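Local coordinates for ABC transporter substrate binding protein (Ribose) (Agrobacterium vitis, PDB 5DKV) that probably delivers a sugar to an ABC transporter as its solute-binding protein, and binds alpha-D-tagatopyranose, at residues A[254-264]-A[312-322]; A[159-170]-A[191-202]. One frame throughout, in Å; residues are numbered along the deposited sequence. Where two conformers were deposited one is given.

Contact 1. Residues A[254-264]-A[312-322]; sequences DAPGSVVDNLK and VTDPAVARFIY. With T6T (alpha-D-tagatopyranose), chain E.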
loop_
_atom_site.group_PDB
_atom_site.type_symbol
_atom_site.label_atom_id
_atom_site.label_comp_id
_atom_site.label_asym_id
_atom_site.label_seq_id
_atom_site.Cartn_x
_atom_site.Cartn_y
_atom_site.Cartn_z
ATOM N N ASP A 254 -2.169 3.949 5.949
ATOM C CA ASP A 254 -0.747 4.301 5.900
ATOM C C ASP A 254 -0.392 5.299 6.999
ATOM O O ASP A 254 -1.269 5.791 7.718
ATOM C CB ASP A 254 -0.328 4.796 4.504
ATOM C CG ASP A 254 -0.424 3.688 3.460
ATOM O OD1 ASP A 254 -1.129 3.868 2.431
ATOM O OD2 ASP A 254 0.205 2.618 3.697
ATOM N N ALA A 255 0.904 5.513 7.188
ATOM C CA ALA A 255 1.384 6.278 8.349
ATOM C C ALA A 255 2.565 7.178 7.990
ATOM O O ALA A 255 3.691 6.977 8.462
ATOM C CB ALA A 255 1.750 5.335 9.468
ATOM N N PRO A 256 2.315 8.200 7.168
ATOM C CA PRO A 256 3.376 9.182 6.955
ATOM C C PRO A 256 3.642 9.971 8.236
ATOM O O PRO A 256 2.828 9.943 9.162
ATOM C CB PRO A 256 2.814 10.082 5.858
ATOM C CG PRO A 256 1.355 9.955 5.966
ATOM C CD PRO A 256 1.072 8.559 6.461
ATOM N N GLY A 257 4.754 10.686 8.268
ATOM C CA GLY A 257 5.151 11.437 9.445
ATOM C C GLY A 257 4.085 12.369 9.979
ATOM O O GLY A 257 4.022 12.611 11.183
ATOM N N SER A 258 3.263 12.905 9.081
ATOM C CA SER A 258 2.201 13.828 9.459
ATOM C C SER A 258 1.178 13.221 10.434
ATOM O O SER A 258 0.427 13.965 11.064
ATOM C CB SER A 258 1.471 14.315 8.212
ATOM O OG SER A 258 1.090 13.213 7.413
ATOM N N VAL A 259 1.129 11.896 10.577
ATOM C CA VAL A 259 0.101 11.328 11.455
ATOM C C VAL A 259 0.350 11.698 12.917
ATOM O O VAL A 259 -0.570 11.683 13.717
ATOM C CB VAL A 259 -0.023 9.771 11.360
ATOM C CG1 VAL A 259 -0.399 9.340 9.952
ATOM C CG2 VAL A 259 1.243 9.056 11.885
ATOM N N VAL A 260 1.592 11.997 13.285
ATOM C CA VAL A 260 1.865 12.400 14.656
ATOM C C VAL A 260 1.099 13.674 15.018
ATOM O O VAL A 260 0.312 13.660 15.963
ATOM C CB VAL A 260 3.352 12.602 14.919
ATOM C CG1 VAL A 260 3.582 12.971 16.390
ATOM C CG2 VAL A 260 4.122 11.338 14.574
ATOM N N ASP A 261 1.298 14.763 14.271
ATOM C CA ASP A 261 0.548 15.988 14.529
ATOM C C ASP A 261 -0.947 15.786 14.304
ATOM O O ASP A 261 -1.746 16.304 15.068
ATOM C CB ASP A 261 1.044 17.133 13.646
ATOM C CG ASP A 261 2.438 17.600 14.021
ATOM O OD1 ASP A 261 2.992 17.098 15.021
ATOM O OD2 ASP A 261 2.978 18.483 13.320
ATOM N N ASN A 262 -1.337 15.005 13.293
ATOM C CA ASN A 262 -2.772 14.919 12.979
ATOM C C ASN A 262 -3.529 14.056 14.000
ATOM O O ASN A 262 -4.686 14.327 14.299
ATOM C CB ASN A 262 -2.977 14.411 11.551
ATOM C CG ASN A 262 -2.611 15.457 10.507
ATOM O OD1 ASN A 262 -2.550 16.654 10.815
ATOM N ND2 ASN A 262 -2.368 15.016 9.270
ATOM N N LEU A 263 -2.881 13.042 14.568
ATOM C CA LEU A 263 -3.487 12.338 15.692
ATOM C C LEU A 263 -3.572 13.234 16.924
ATOM O O LEU A 263 -4.592 13.267 17.605
ATOM C CB LEU A 263 -2.704 11.067 16.024
ATOM C CG LEU A 263 -2.876 9.928 15.023
ATOM C CD1 LEU A 263 -1.765 8.889 15.229
ATOM C CD2 LEU A 263 -4.259 9.297 15.146
ATOM N N LYS A 264 -2.487 13.950 17.211
ATOM C CA LYS A 264 -2.430 14.798 18.410
ATOM C C LYS A 264 -3.524 15.855 18.426
ATOM O O LYS A 264 -4.133 16.117 19.466
ATOM C CB LYS A 264 -1.058 15.481 18.513
ATOM C CG LYS A 264 -0.146 14.917 19.590
ATOM C CD LYS A 264 1.099 14.210 19.020
ATOM C CE LYS A 264 0.906 12.708 18.819
ATOM N NZ LYS A 264 0.361 12.097 20.086
ATOM N N VAL A 312 0.786 6.451 19.847
ATOM C CA VAL A 312 1.731 6.924 18.841
ATOM C C VAL A 312 3.058 7.269 19.524
ATOM O O VAL A 312 4.074 7.429 18.856
ATOM C CB VAL A 312 1.166 8.139 18.065
ATOM C CG1 VAL A 312 0.968 9.317 18.991
ATOM C CG2 VAL A 312 2.057 8.523 16.879
ATOM N N THR A 313 3.048 7.361 20.856
ATOM C CA THR A 313 4.289 7.558 21.626
ATOM C C THR A 313 4.779 6.253 22.294
ATOM O O THR A 313 5.772 6.240 23.028
ATOM C CB THR A 313 4.102 8.715 22.682
ATOM O OG1 THR A 313 2.858 8.593 23.397
ATOM C CG2 THR A 313 4.102 10.055 21.981
ATOM N N ASP A 314 4.108 5.140 22.038
ATOM C CA ASP A 314 4.649 3.862 22.432
ATOM C C ASP A 314 5.825 3.561 21.484
ATOM O O ASP A 314 5.682 3.689 20.268
ATOM C CB ASP A 314 3.594 2.764 22.343
ATOM C CG ASP A 314 4.013 1.510 23.062
ATOM O OD1 ASP A 314 3.697 0.397 22.584
ATOM O OD2 ASP A 314 4.655 1.650 24.117
ATOM N N PRO A 315 6.995 3.195 22.024
ATOM C CA PRO A 315 8.122 3.011 21.088
ATOM C C PRO A 315 7.943 1.913 20.066
ATOM O O PRO A 315 8.359 2.076 18.913
ATOM C CB PRO A 315 9.302 2.665 22.014
ATOM C CG PRO A 315 8.707 2.499 23.422
ATOM C CD PRO A 315 7.429 3.263 23.425
ATOM N N ALA A 316 7.382 0.789 20.498
ATOM C CA ALA A 316 7.094 -0.311 19.602
ATOM C C ALA A 316 6.158 0.128 18.477
ATOM O O ALA A 316 6.091 -0.532 17.453
ATOM C CB ALA A 316 6.485 -1.474 20.378
ATOM N N VAL A 317 5.418 1.221 18.685
ATOM C CA VAL A 317 4.447 1.698 17.681
ATOM C C VAL A 317 5.040 2.757 16.769
ATOM O O VAL A 317 4.903 2.667 15.545
ATOM C CB VAL A 317 3.166 2.269 18.370
ATOM C CG1 VAL A 317 2.206 2.808 17.358
ATOM C CG2 VAL A 317 2.492 1.189 19.184
ATOM N N ALA A 318 5.697 3.760 17.348
ATOM C CA ALA A 318 6.219 4.884 16.565
ATOM C C ALA A 318 7.244 4.455 15.514
ATOM O O ALA A 318 7.427 5.125 14.506
ATOM C CB ALA A 318 6.833 5.923 17.484
ATOM N N ARG A 319 7.904 3.341 15.765
ATOM C CA ARG A 319 8.886 2.817 14.823
ATOM C C ARG A 319 8.250 2.375 13.514
ATOM O O ARG A 319 8.967 2.113 12.542
ATOM C CB ARG A 319 9.627 1.650 15.439
ATOM C CG ARG A 319 8.749 0.466 15.754
ATOM C CD ARG A 319 9.507 -0.532 16.625
ATOM N NE ARG A 319 8.723 -1.730 16.932
ATOM C CZ ARG A 319 8.962 -2.947 16.448
ATOM N NH1 ARG A 319 9.974 -3.173 15.611
ATOM N NH2 ARG A 319 8.177 -3.955 16.808
ATOM N N PHE A 320 6.915 2.274 13.484
ATOM C CA PHE A 320 6.193 1.869 12.257
ATOM C C PHE A 320 5.756 3.083 11.423
ATOM O O PHE A 320 5.264 2.937 10.285
ATOM C CB PHE A 320 4.980 1.003 12.601
ATOM C CG PHE A 320 5.352 -0.380 13.045
ATOM C CD1 PHE A 320 5.663 -1.346 12.101
ATOM C CD2 PHE A 320 5.435 -0.703 14.391
ATOM C CE1 PHE A 320 6.022 -2.611 12.493
ATOM C CE2 PHE A 320 5.797 -1.984 14.796
ATOM C CZ PHE A 320 6.094 -2.935 13.844
ATOM N N ILE A 321 5.947 4.279 11.961
ATOM C CA ILE A 321 5.694 5.471 11.172
ATOM C C ILE A 321 6.682 5.440 9.993
ATOM O O ILE A 321 7.867 5.104 10.160
ATOM C CB ILE A 321 5.824 6.757 12.015
ATOM C CG1 ILE A 321 4.734 6.770 13.085
ATOM C CG2 ILE A 321 5.720 7.978 11.115
ATOM C CD1 ILE A 321 4.985 7.747 14.217
ATOM N N TYR A 322 6.187 5.748 8.799
ATOM C CA TYR A 322 6.990 5.574 7.588
ATOM C C TYR A 322 8.121 6.593 7.490
ATOM O O TYR A 322 8.004 7.735 7.953
ATOM C CB TYR A 322 6.126 5.687 6.339
ATOM C CG TYR A 322 5.003 4.687 6.158
ATOM C CD1 TYR A 322 4.759 3.663 7.059
ATOM C CD2 TYR A 322 4.181 4.780 5.045
ATOM C CE1 TYR A 322 3.701 2.781 6.863
ATOM C CE2 TYR A 322 3.131 3.912 4.846
ATOM C CZ TYR A 322 2.895 2.914 5.763
ATOM O OH TYR A 322 1.869 2.020 5.577
HETATM O O3 T6T E . -1.043 2.390 0.245
HETATM C C3 T6T E . 0.232 2.231 -0.363
HETATM C C4 T6T E . 0.218 1.019 -1.190
HETATM O O4 T6T E . -0.029 -0.152 -0.327
HETATM C C5 T6T E . -0.798 1.121 -2.241
HETATM O O5 T6T E . -0.748 -0.004 -3.136
HETATM C C6 T6T E . -0.570 2.329 -3.133
HETATM O O6 T6T E . -0.512 3.530 -2.308
HETATM C C2 T6T E . 0.511 3.435 -1.283
HETATM O O2 T6T E . 1.788 3.249 -1.846
HETATM C C1 T6T E . 0.417 4.754 -0.625
HETATM O O1 T6T E . 1.326 4.888 0.420
HETATM O O HOH W 1 6.345 9.866 6.142
#

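Contact 2. Residues A[159-170]-A[191-202]; sequences DKGKVYVSNVKP and GITVLETQFNDN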
loop_
_atom_site.group_PDB
_atom_site.type_symbol
_atom_site.label_atom_id
_atom_site.label_comp_id
_atom_site.label_asym_id
_atom_site.label_seq_id
_atom_site.Cartn_x
_atom_site.Cartn_y
_atom_site.Cartn_z
ATOM N N ASP A 159 -20.994 4.275 15.804
ATOM C CA ASP A 159 -21.724 3.216 15.131
ATOM C C ASP A 159 -22.991 3.686 14.420
ATOM O O ASP A 159 -23.893 2.904 14.164
ATOM C CB ASP A 159 -22.054 2.091 16.127
ATOM C CG ASP A 159 -22.109 0.722 15.457
ATOM O OD1 ASP A 159 -21.644 0.623 14.308
ATOM O OD2 ASP A 159 -22.609 -0.249 16.064
ATOM N N LYS A 160 -23.017 4.954 14.028
ATOM C CA LYS A 160 -24.094 5.461 13.173
ATOM C C LYS A 160 -23.626 6.668 12.379
ATOM O O LYS A 160 -22.707 7.388 12.793
ATOM C CB LYS A 160 -25.326 5.836 13.996
ATOM C CG LYS A 160 -25.043 6.875 15.055
ATOM C CD LYS A 160 -26.279 7.168 15.903
ATOM C CE LYS A 160 -26.006 8.292 16.894
ATOM N NZ LYS A 160 -27.251 8.796 17.551
ATOM N N GLY A 161 -24.272 6.884 11.237
ATOM C CA GLY A 161 -24.077 8.100 10.476
ATOM C C GLY A 161 -23.501 7.855 9.098
ATOM O O GLY A 161 -23.183 6.707 8.740
ATOM N N LYS A 162 -23.347 8.940 8.341
ATOM C CA LYS A 162 -22.895 8.875 6.957
ATOM C C LYS A 162 -21.372 8.880 6.848
ATOM O O LYS A 162 -20.704 9.723 7.438
ATOM C CB LYS A 162 -23.420 10.061 6.138
ATOM C CG LYS A 162 -24.955 10.163 5.914
ATOM C CD LYS A 162 -25.271 11.637 5.485
ATOM C CE LYS A 162 -26.684 11.953 4.949
ATOM N NZ LYS A 162 -26.768 13.404 4.407
ATOM N N VAL A 163 -20.842 7.977 6.039
ATOM C CA VAL A 163 -19.394 7.912 5.775
ATOM C C VAL A 163 -19.169 7.675 4.289
ATOM O O VAL A 163 -20.099 7.364 3.562
ATOM C CB VAL A 163 -18.681 6.765 6.570
ATOM C CG1 VAL A 163 -18.908 6.912 8.053
ATOM C CG2 VAL A 163 -19.172 5.398 6.107
ATOM N N TYR A 164 -17.924 7.805 3.843
ATOM C CA TYR A 164 -17.564 7.382 2.502
ATOM C C TYR A 164 -16.092 7.019 2.468
ATOM O O TYR A 164 -15.330 7.390 3.358
ATOM C CB TYR A 164 -17.873 8.469 1.463
ATOM C CG TYR A 164 -16.918 9.642 1.469
ATOM C CD1 TYR A 164 -17.072 10.674 2.358
ATOM C CD2 TYR A 164 -15.855 9.699 0.576
ATOM C CE1 TYR A 164 -16.209 11.744 2.368
ATOM C CE2 TYR A 164 -14.982 10.779 0.572
ATOM C CZ TYR A 164 -15.163 11.796 1.480
ATOM O OH TYR A 164 -14.307 12.885 1.527
ATOM N N VAL A 165 -15.720 6.280 1.427
ATOM C CA VAL A 165 -14.346 5.919 1.161
ATOM C C VAL A 165 -13.733 6.904 0.152
ATOM O O VAL A 165 -14.283 7.142 -0.938
ATOM C CB VAL A 165 -14.236 4.496 0.589
ATOM C CG1 VAL A 165 -12.751 4.124 0.324
ATOM C CG2 VAL A 165 -14.908 3.457 1.519
ATOM N N SER A 166 -12.601 7.473 0.536
ATOM C CA SER A 166 -11.783 8.260 -0.347
ATOM C C SER A 166 -10.743 7.294 -0.889
ATOM O O SER A 166 -9.988 6.708 -0.122
ATOM C CB SER A 166 -11.154 9.440 0.414
ATOM O OG SER A 166 -10.178 10.121 -0.336
ATOM N N ASN A 167 -10.749 7.079 -2.198
ATOM C CA ASN A 167 -9.897 6.071 -2.812
ATOM C C ASN A 167 -9.183 6.584 -4.046
ATOM O O ASN A 167 -9.395 7.725 -4.484
ATOM C CB ASN A 167 -10.735 4.844 -3.164
ATOM C CG ASN A 167 -9.962 3.561 -3.081
ATOM O OD1 ASN A 167 -8.735 3.561 -2.991
ATOM N ND2 ASN A 167 -10.679 2.454 -3.089
ATOM N N VAL A 168 -8.314 5.747 -4.597
ATOM C CA VAL A 168 -7.423 6.176 -5.667
ATOM C C VAL A 168 -8.104 6.117 -7.032
ATOM O O VAL A 168 -8.441 7.153 -7.620
ATOM C CB VAL A 168 -6.140 5.299 -5.665
ATOM C CG1 VAL A 168 -5.195 5.722 -6.770
ATOM C CG2 VAL A 168 -5.436 5.422 -4.337
ATOM N N LYS A 169 -8.324 4.899 -7.510
ATOM C CA LYS A 169 -8.843 4.663 -8.851
ATOM C C LYS A 169 -9.311 3.218 -8.906
ATOM O O LYS A 169 -8.630 2.359 -8.360
ATOM C CB LYS A 169 -7.725 4.992 -9.862
ATOM C CG LYS A 169 -7.379 3.998 -10.941
ATOM C CD LYS A 169 -5.858 3.849 -11.122
ATOM C CE LYS A 169 -5.141 5.133 -11.488
ATOM N NZ LYS A 169 -3.721 4.849 -11.898
ATOM N N PRO A 170 -10.464 2.941 -9.547
ATOM C CA PRO A 170 -10.841 1.525 -9.699
ATOM C C PRO A 170 -9.731 0.703 -10.342
ATOM O O PRO A 170 -9.050 1.189 -11.246
ATOM C CB PRO A 170 -12.056 1.566 -10.624
ATOM C CG PRO A 170 -12.594 2.959 -10.517
ATOM C CD PRO A 170 -11.406 3.847 -10.219
ATOM N N GLY A 191 -26.833 1.160 11.187
ATOM C CA GLY A 191 -27.001 2.586 11.431
ATOM C C GLY A 191 -26.066 3.440 10.589
ATOM O O GLY A 191 -26.175 4.661 10.567
ATOM N N ILE A 192 -25.143 2.789 9.884
ATOM C CA ILE A 192 -24.158 3.508 9.074
ATOM C C ILE A 192 -24.545 3.493 7.604
ATOM O O ILE A 192 -24.918 2.461 7.047
ATOM C CB ILE A 192 -22.746 2.899 9.277
ATOM C CG1 ILE A 192 -22.285 3.170 10.711
ATOM C CG2 ILE A 192 -21.726 3.492 8.281
ATOM C CD1 ILE A 192 -20.907 2.598 11.062
ATOM N N THR A 193 -24.463 4.661 6.990
ATOM C CA THR A 193 -24.720 4.826 5.570
ATOM C C THR A 193 -23.404 5.042 4.849
ATOM O O THR A 193 -22.655 5.954 5.194
ATOM C CB THR A 193 -25.644 6.030 5.305
ATOM O OG1 THR A 193 -26.882 5.862 6.010
ATOM C CG2 THR A 193 -25.936 6.192 3.809
ATOM N N VAL A 194 -23.120 4.210 3.854
ATOM C CA VAL A 194 -21.917 4.387 3.058
ATOM C C VAL A 194 -22.278 5.114 1.776
ATOM O O VAL A 194 -22.959 4.569 0.898
ATOM C CB VAL A 194 -21.233 3.040 2.737
ATOM C CG1 VAL A 194 -19.953 3.254 1.955
ATOM C CG2 VAL A 194 -20.915 2.294 4.024
ATOM N N LEU A 195 -21.813 6.357 1.677
ATOM C CA LEU A 195 -22.040 7.176 0.496
ATOM C C LEU A 195 -21.090 6.734 -0.630
ATOM O O LEU A 195 -20.200 5.908 -0.413
ATOM C CB LEU A 195 -21.834 8.654 0.819
ATOM C CG LEU A 195 -22.657 9.225 1.986
ATOM C CD1 LEU A 195 -22.292 10.695 2.229
ATOM C CD2 LEU A 195 -24.131 9.098 1.735
ATOM N N GLU A 196 -21.256 7.316 -1.818
ATOM C CA GLU A 196 -20.446 6.925 -2.965
ATOM C C GLU A 196 -18.962 7.198 -2.747
ATOM O O GLU A 196 -18.555 8.265 -2.279
ATOM C CB GLU A 196 -20.925 7.639 -4.239
ATOM C CG GLU A 196 -20.303 7.083 -5.505
ATOM C CD GLU A 196 -20.861 7.705 -6.774
ATOM O OE1 GLU A 196 -21.836 8.484 -6.694
ATOM O OE2 GLU A 196 -20.315 7.413 -7.859
ATOM N N THR A 197 -18.151 6.218 -3.111
ATOM C CA THR A 197 -16.707 6.364 -3.108
ATOM C C THR A 197 -16.270 7.523 -3.994
ATOM O O THR A 197 -16.781 7.698 -5.097
ATOM C CB THR A 197 -16.054 5.069 -3.580
ATOM O OG1 THR A 197 -16.446 4.026 -2.671
ATOM C CG2 THR A 197 -14.534 5.178 -3.622
ATOM N N GLN A 198 -15.320 8.296 -3.493
ATOM C CA GLN A 198 -14.706 9.393 -4.239
ATOM C C GLN A 198 -13.302 8.999 -4.672
ATOM O O GLN A 198 -12.466 8.669 -3.833
ATOM C CB GLN A 198 -14.644 10.646 -3.375
ATOM C CG GLN A 198 -15.983 11.108 -2.861
ATOM C CD GLN A 198 -16.884 11.524 -3.984
ATOM O OE1 GLN A 198 -16.567 12.456 -4.736
ATOM N NE2 GLN A 198 -18.009 10.829 -4.130
ATOM N N PHE A 199 -13.038 9.043 -5.974
ATOM C CA PHE A 199 -11.748 8.619 -6.503
ATOM C C PHE A 199 -10.901 9.821 -6.842
ATOM O O PHE A 199 -11.344 10.699 -7.561
ATOM C CB PHE A 199 -11.922 7.736 -7.742
ATOM C CG PHE A 199 -12.509 6.377 -7.434
ATOM C CD1 PHE A 199 -11.725 5.413 -6.848
ATOM C CD2 PHE A 199 -13.833 6.078 -7.721
ATOM C CE1 PHE A 199 -12.241 4.153 -6.545
ATOM C CE2 PHE A 199 -14.362 4.818 -7.413
ATOM C CZ PHE A 199 -13.567 3.865 -6.832
ATOM N N ASN A 200 -9.688 9.868 -6.300
ATOM C CA ASN A 200 -8.845 11.063 -6.427
ATOM C C ASN A 200 -7.630 10.897 -7.341
ATOM O O ASN A 200 -6.847 11.831 -7.500
ATOM C CB ASN A 200 -8.349 11.506 -5.053
ATOM C CG ASN A 200 -7.643 10.371 -4.276
ATOM O OD1 ASN A 200 -6.728 9.742 -4.779
ATOM N ND2 ASN A 200 -8.097 10.108 -3.055
ATOM N N ASP A 201 -7.489 9.727 -7.950
ATOM C CA ASP A 201 -6.360 9.436 -8.840
ATOM C C ASP A 201 -4.978 9.624 -8.170
ATOM O O ASP A 201 -3.987 10.002 -8.817
ATOM C CB ASP A 201 -6.454 10.309 -10.098
ATOM C CG ASP A 201 -5.717 9.708 -11.278
ATOM O OD1 ASP A 201 -5.211 10.481 -12.118
ATOM O OD2 ASP A 201 -5.645 8.463 -11.374
ATOM N N ASN A 202 -4.945 9.348 -6.872
ATOM C CA ASN A 202 -3.768 9.428 -6.011
ATOM C C ASN A 202 -3.321 10.849 -5.673
ATOM O O ASN A 202 -2.201 11.055 -5.228
ATOM C CB ASN A 202 -2.598 8.652 -6.605
ATOM C CG ASN A 202 -1.866 7.804 -5.568
ATOM O OD1 ASN A 202 -2.420 7.432 -4.535
ATOM N ND2 ASN A 202 -0.613 7.488 -5.853
HETATM O O HOH W 2 -24.878 0.476 13.144
HETATM O O HOH W 3 -17.634 4.942 -0.222
HETATM O O HOH W 4 -10.951 10.835 -2.848
#

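Contact 1. Residues A[254-264]-A[312-322]
Asp254 and Tyr322 each set CG anti to the carbonyl carbon and beside the backbone N (both chi1 near -60°), which brings the carboxylate to the phenol. This is the sugar pocket of a two-lobed periplasmic binding protein, at the end of strand 249-253. Tyr322 OH donates to Asp254 OD2 over 2.6 Å, on the anti lone pair, with carboxylate and ring planes 60° apart; OD2 also accepts from Gln274 NE2, and the hydroxyl in turn accepts from Gln274 N. The other oxygen, Asp254 OD1, accepts a hydrogen bond from tagatose O3, again at 2.6 Å. With both oxygens engaged, the carboxylate is fixed in rotation, and Tyr322 is a second-shell residue that helps orient Asp254, which binds the sugar directly.

At the backbone of the same residue, Tyr322 N donates almost straight to Ala255 O at 2.8 Å (171° at the hydrogen), and Ala255 N lies over one face of the ring, toward its rim. Water 1 bridges Gly257 N and Tyr322 O. Beyond it the contact turns apolar: helix 259-264 meets the segment through Val260, whose CG2 touches Ile321 CD1 at 3.7 Å, the two side chains lying nearly perpendicular. Leu263 and Val312 run alongside one another but point opposite ways, Leu263 CD1 lying 4.1 Å from Val312 CB.

Contact 2. Residues A[159-170]-A[191-202]
Val163 O accepts from Leu195 N in a 2.7 Å hydrogen bond, and Val194 CA adds a CA-H...O contact to the same oxygen at 3.5 Å. They belong to a beta-alpha-beta crossover in which strand 161-167, helix 173-186 and strand 192-199 follow one another, and the two strands pair in parallel with 192-199 at the sheet edge. The pairing begins where Gly161 N donates to Gly191 O and runs on to Val163, whose N bonds Thr193 O. Between Val194 and Gln198 the regular pairing is interrupted and the register shifts by one residue. Water 3 fills in there, taking the hydrogen of Val165 N and donating to Leu195 O and Thr197 OG1; Glu179 of the crossover helix is a further partner of that hydroxyl. Pairing resumes with Gln198 N to Val165 O and with Asn167 N to Gln198 O, the latter 2.9 Å and practically straight at 179°.

Side chains on the helix 173-186 side include Val163, whose CG2 meets Ile192 CG2 at 3.9 Å. Phe199 is sandwiched: Pro170 CD sits 3.7 Å over the ring centroid in a CH-pi contact, and Thr197 CG2 lies against the opposite face, nearer the rim. On the other side of the sheet chi1 of Gln198 (-58°) lays its CG against Tyr164 CE2 at 3.6 Å, and the bend at chi2 brings the amide back until NE2 reaches Glu196 O. Past the strands, Asn200 OD1 accepts from Asn202 N. Backbone bonds and water thus carry the polar load through the register shift, and this Asx turn closes the segment at Asn202, whose OD1 is bonded to Asn228 ND2 of the pocket.

Both contacts are partly buried and each has one end near the sugar, but they hold different elements. Contact 2 is parallel pairing interrupted by a register shift at the edge of the sheet, dominated by backbone hydrogen bonds, with more than twice the buried area of contact 1 (1079 against 467 Å²). Contact 1 joins a loop and short helix to the C-terminal segment, and pairs a side-chain bond with a backbone one, with an apolar patch farther out. Asp254 of contact 1 binds tagatose directly; in contact 2 the side chain of Asn202 lies about 5 Å from the bound tagatose. The centres lie 24 Å apart and the nearest atoms about 8 Å, while Asn228 of the pocket is near both Asp254 and Asn202.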